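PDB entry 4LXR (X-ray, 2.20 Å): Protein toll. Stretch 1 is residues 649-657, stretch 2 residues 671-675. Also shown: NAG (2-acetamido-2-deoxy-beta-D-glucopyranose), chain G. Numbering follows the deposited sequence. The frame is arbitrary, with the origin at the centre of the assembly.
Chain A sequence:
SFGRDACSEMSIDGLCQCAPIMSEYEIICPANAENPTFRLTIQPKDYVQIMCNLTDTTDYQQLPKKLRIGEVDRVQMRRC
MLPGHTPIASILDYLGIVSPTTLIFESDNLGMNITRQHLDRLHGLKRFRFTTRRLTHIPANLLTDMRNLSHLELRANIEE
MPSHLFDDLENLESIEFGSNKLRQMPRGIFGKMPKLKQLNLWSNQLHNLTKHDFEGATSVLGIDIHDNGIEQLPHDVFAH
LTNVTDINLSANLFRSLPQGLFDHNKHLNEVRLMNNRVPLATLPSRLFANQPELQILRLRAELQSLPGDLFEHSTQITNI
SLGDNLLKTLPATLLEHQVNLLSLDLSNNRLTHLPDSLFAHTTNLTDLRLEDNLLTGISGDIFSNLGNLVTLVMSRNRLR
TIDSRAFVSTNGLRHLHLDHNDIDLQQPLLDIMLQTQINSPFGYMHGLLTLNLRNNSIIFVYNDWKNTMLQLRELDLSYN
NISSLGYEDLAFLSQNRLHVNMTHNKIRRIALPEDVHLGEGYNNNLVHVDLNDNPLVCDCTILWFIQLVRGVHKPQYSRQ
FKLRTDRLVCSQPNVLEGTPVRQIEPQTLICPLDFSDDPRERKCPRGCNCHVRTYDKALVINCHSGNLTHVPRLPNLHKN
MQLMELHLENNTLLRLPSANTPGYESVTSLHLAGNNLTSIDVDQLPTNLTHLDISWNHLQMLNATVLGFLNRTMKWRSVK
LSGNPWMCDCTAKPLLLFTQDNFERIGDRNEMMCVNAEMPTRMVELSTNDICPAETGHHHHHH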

# COMPACT_ATOMS: atom_id res chain seq x y z
N GLU A 649 -33.98 -8.39 47.00
CA GLU A 649 -34.03 -7.06 47.62
C GLU A 649 -35.34 -6.30 47.40
O GLU A 649 -35.94 -6.33 46.32
CB GLU A 649 -32.88 -6.18 47.14
CG GLU A 649 -31.50 -6.63 47.55
CD GLU A 649 -30.85 -7.54 46.52
OE1 GLU A 649 -29.60 -7.57 46.47
OE2 GLU A 649 -31.60 -8.22 45.77
N ASN A 650 -35.75 -5.60 48.46
CA ASN A 650 -36.92 -4.73 48.43
C ASN A 650 -38.21 -5.37 47.92
O ASN A 650 -38.98 -4.75 47.20
CB ASN A 650 -36.61 -3.41 47.70
CG ASN A 650 -35.46 -2.62 48.36
OD1 ASN A 650 -34.58 -2.08 47.68
ND2 ASN A 650 -35.47 -2.56 49.69
N ASN A 651 -38.43 -6.62 48.29
CA ASN A 651 -39.73 -7.26 48.10
C ASN A 651 -40.54 -7.19 49.41
O ASN A 651 -40.28 -6.30 50.23
CB ASN A 651 -39.56 -8.69 47.59
CG ASN A 651 -39.25 -8.75 46.10
OD1 ASN A 651 -40.15 -8.90 45.27
ND2 ASN A 651 -37.97 -8.63 45.74
N THR A 652 -41.50 -8.08 49.62
CA THR A 652 -42.12 -8.19 50.94
C THR A 652 -42.21 -9.63 51.44
O THR A 652 -43.30 -10.11 51.79
CB THR A 652 -43.52 -7.53 51.03
OG1 THR A 652 -44.41 -8.13 50.07
CG2 THR A 652 -43.43 -6.03 50.78
N LEU A 653 -41.07 -10.32 51.46
CA LEU A 653 -41.01 -11.72 51.87
C LEU A 653 -41.51 -11.90 53.30
O LEU A 653 -41.03 -11.23 54.23
CB LEU A 653 -39.58 -12.25 51.76
CG LEU A 653 -38.97 -12.50 50.39
CD1 LEU A 653 -37.53 -12.97 50.54
CD2 LEU A 653 -39.78 -13.51 49.62
N LEU A 654 -42.46 -12.80 53.48
CA LEU A 654 -43.05 -13.05 54.79
C LEU A 654 -42.28 -14.12 55.54
O LEU A 654 -42.14 -14.05 56.76
CB LEU A 654 -44.52 -13.43 54.65
CG LEU A 654 -45.41 -12.38 53.99
CD1 LEU A 654 -46.82 -12.92 53.86
CD2 LEU A 654 -45.39 -11.06 54.77
N ARG A 655 -41.77 -15.10 54.81
CA ARG A 655 -41.03 -16.20 55.40
C ARG A 655 -40.09 -16.79 54.35
O ARG A 655 -40.25 -16.53 53.17
CB ARG A 655 -42.02 -17.26 55.91
CG ARG A 655 -41.42 -18.35 56.77
CD ARG A 655 -42.49 -19.37 57.21
NE ARG A 655 -43.63 -18.74 57.87
CZ ARG A 655 -43.62 -18.24 59.11
NH1 ARG A 655 -42.50 -18.28 59.83
NH2 ARG A 655 -44.71 -17.69 59.62
N LEU A 656 -39.09 -17.55 54.79
CA LEU A 656 -38.22 -18.28 53.88
C LEU A 656 -38.70 -19.73 53.78
O LEU A 656 -39.33 -20.24 54.71
CB LEU A 656 -36.78 -18.23 54.36
CG LEU A 656 -36.10 -16.85 54.35
CD1 LEU A 656 -34.69 -16.93 54.93
CD2 LEU A 656 -36.07 -16.26 52.94
N PRO A 657 -38.41 -20.40 52.65
CA PRO A 657 -38.76 -21.82 52.58
C PRO A 657 -37.70 -22.64 53.32
O PRO A 657 -36.71 -22.05 53.76
CB PRO A 657 -38.70 -22.11 51.07
CG PRO A 657 -37.67 -21.17 50.56
CD PRO A 657 -37.81 -19.91 51.40
N HIS A 671 -29.57 -12.41 49.41
CA HIS A 671 -29.62 -10.96 49.48
C HIS A 671 -31.06 -10.56 49.69
O HIS A 671 -31.84 -10.46 48.73
CB HIS A 671 -29.06 -10.35 48.19
CG HIS A 671 -27.70 -10.86 47.83
ND1 HIS A 671 -26.54 -10.21 48.20
CD2 HIS A 671 -27.32 -11.98 47.16
CE1 HIS A 671 -25.50 -10.90 47.76
NE2 HIS A 671 -25.94 -11.97 47.13
N LEU A 672 -31.42 -10.36 50.96
CA LEU A 672 -32.81 -10.20 51.34
C LEU A 672 -33.11 -8.84 51.96
O LEU A 672 -34.13 -8.69 52.62
CB LEU A 672 -33.18 -11.31 52.33
CG LEU A 672 -32.80 -12.73 51.87
CD1 LEU A 672 -32.99 -13.73 53.00
CD2 LEU A 672 -33.63 -13.12 50.63
N ALA A 673 -32.24 -7.86 51.76
CA ALA A 673 -32.47 -6.55 52.35
C ALA A 673 -33.81 -5.98 51.90
O ALA A 673 -34.14 -6.00 50.71
CB ALA A 673 -31.34 -5.59 52.01
N GLY A 674 -34.59 -5.48 52.86
CA GLY A 674 -35.81 -4.76 52.55
C GLY A 674 -37.03 -5.64 52.38
O GLY A 674 -37.86 -5.39 51.52
N ASN A 675 -37.14 -6.67 53.21
CA ASN A 675 -38.28 -7.57 53.16
C ASN A 675 -39.08 -7.57 54.47
O ASN A 675 -38.82 -6.75 55.35
CB ASN A 675 -37.82 -8.97 52.76
CG ASN A 675 -37.61 -9.10 51.26
OD1 ASN A 675 -38.57 -9.23 50.52
ND2 ASN A 675 -36.35 -9.05 50.82
C1 NAG G . -44.59 -5.60 54.87
C2 NAG G . -46.10 -5.47 54.67
C3 NAG G . -46.45 -4.03 54.29
C4 NAG G . -45.86 -3.04 55.28
C5 NAG G . -44.37 -3.30 55.48
C6 NAG G . -43.75 -2.47 56.58
C7 NAG G . -46.94 -7.64 53.86
C8 NAG G . -47.37 -8.43 52.66
N2 NAG G . -46.56 -6.38 53.63
O3 NAG G . -47.87 -3.86 54.22
O4 NAG G . -46.04 -1.72 54.77
O5 NAG G . -44.16 -4.67 55.85
O6 NAG G . -42.71 -1.65 56.08
O7 NAG G . -46.95 -8.12 54.99

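The most unusual feature of this contact is a pair of carbonyl oxygens that face each other with no hydrogen between them. Asn651 O lies 2.9 Å from Gly674 O. Both atoms are acceptors, so the pair is not a hydrogen bond. Two nearly straight hydrogen bonds, Asn650 N to Ala673 O and Leu653 N to Asn675 OD1, join the stretches near this pair.

Neither stretch forms a regular helix or strand. The chains run alongside each other in the same direction. Glu649 lies beside Ala673, Asn650 beside Gly674, and Thr652 beside Asn675. The CA atoms of Asn650 and Gly674 are 4.3 Å apart, so the backbones are close enough for main-chain groups to meet directly.

One hydrogen bond joins backbone to backbone. Asn650 N donates to Ala673 O at 2.8 Å, and the N-H...acceptor angle of 171° is nearly straight. The same oxygen also receives a CA-H...O contact, with Glu649 CA 3.3 Å from Ala673 O. A second contact of this kind follows one residue later, where Asn650 CA is 3.3 Å from Gly674 O. Such contacts are individually modest, but they let the carbonyls rest against the polarised CA-H groups of the neighbouring chain.

Asn675 is the main side-chain link. It has the largest area covered by the other stretch. Its CA-to-CB bond points sideways, but the end of the side chain comes nearer to stretch 1. There Asn675 OD1 accepts a hydrogen bond from Leu653 N at 2.9 Å, again at 171°. The amide's other end works within its own stretch: Asn675 ND2 donates to Leu672 O at 2.9 Å, with an angle of 177°. One amide group thus ties a local turn of backbone to the neighbouring chain. Its chi1 is near -80°, in the m well. Thr652 N is 3.3 Å from Asn675 OD1, but the angle is poor and no hydrogen bond forms.

Gly674 sits where a side chain would not fit. An ideal CB would point toward stretch 1 and lie 2.1 Å from Asn650 ND2, a clash. The backbone angles, phi 87° and psi 38°, would also jam a CB against the carbonyl oxygen of Ala673. Both the local conformation and the neighbouring chain therefore favour glycine here.

Leucines supply the apolar part of the contact. Leu653 CD1 is 3.9 Å from Leu672 CD2, and Leu656 CD2 is 4.0 Å from Leu672 CD1. Leu672 thus meets two of the three leucines of stretch 1: its CD2 lies nearest Leu653 and its CD1 nearest Leu656. All three residues are buried, so these van der Waals contacts keep hydrocarbon away from water.

At the other end, Glu649 OE1 is 3.3 Å from His671 CB. This is a packing contact, not a salt bridge. The end of the His671 side chain leads away from stretch 1.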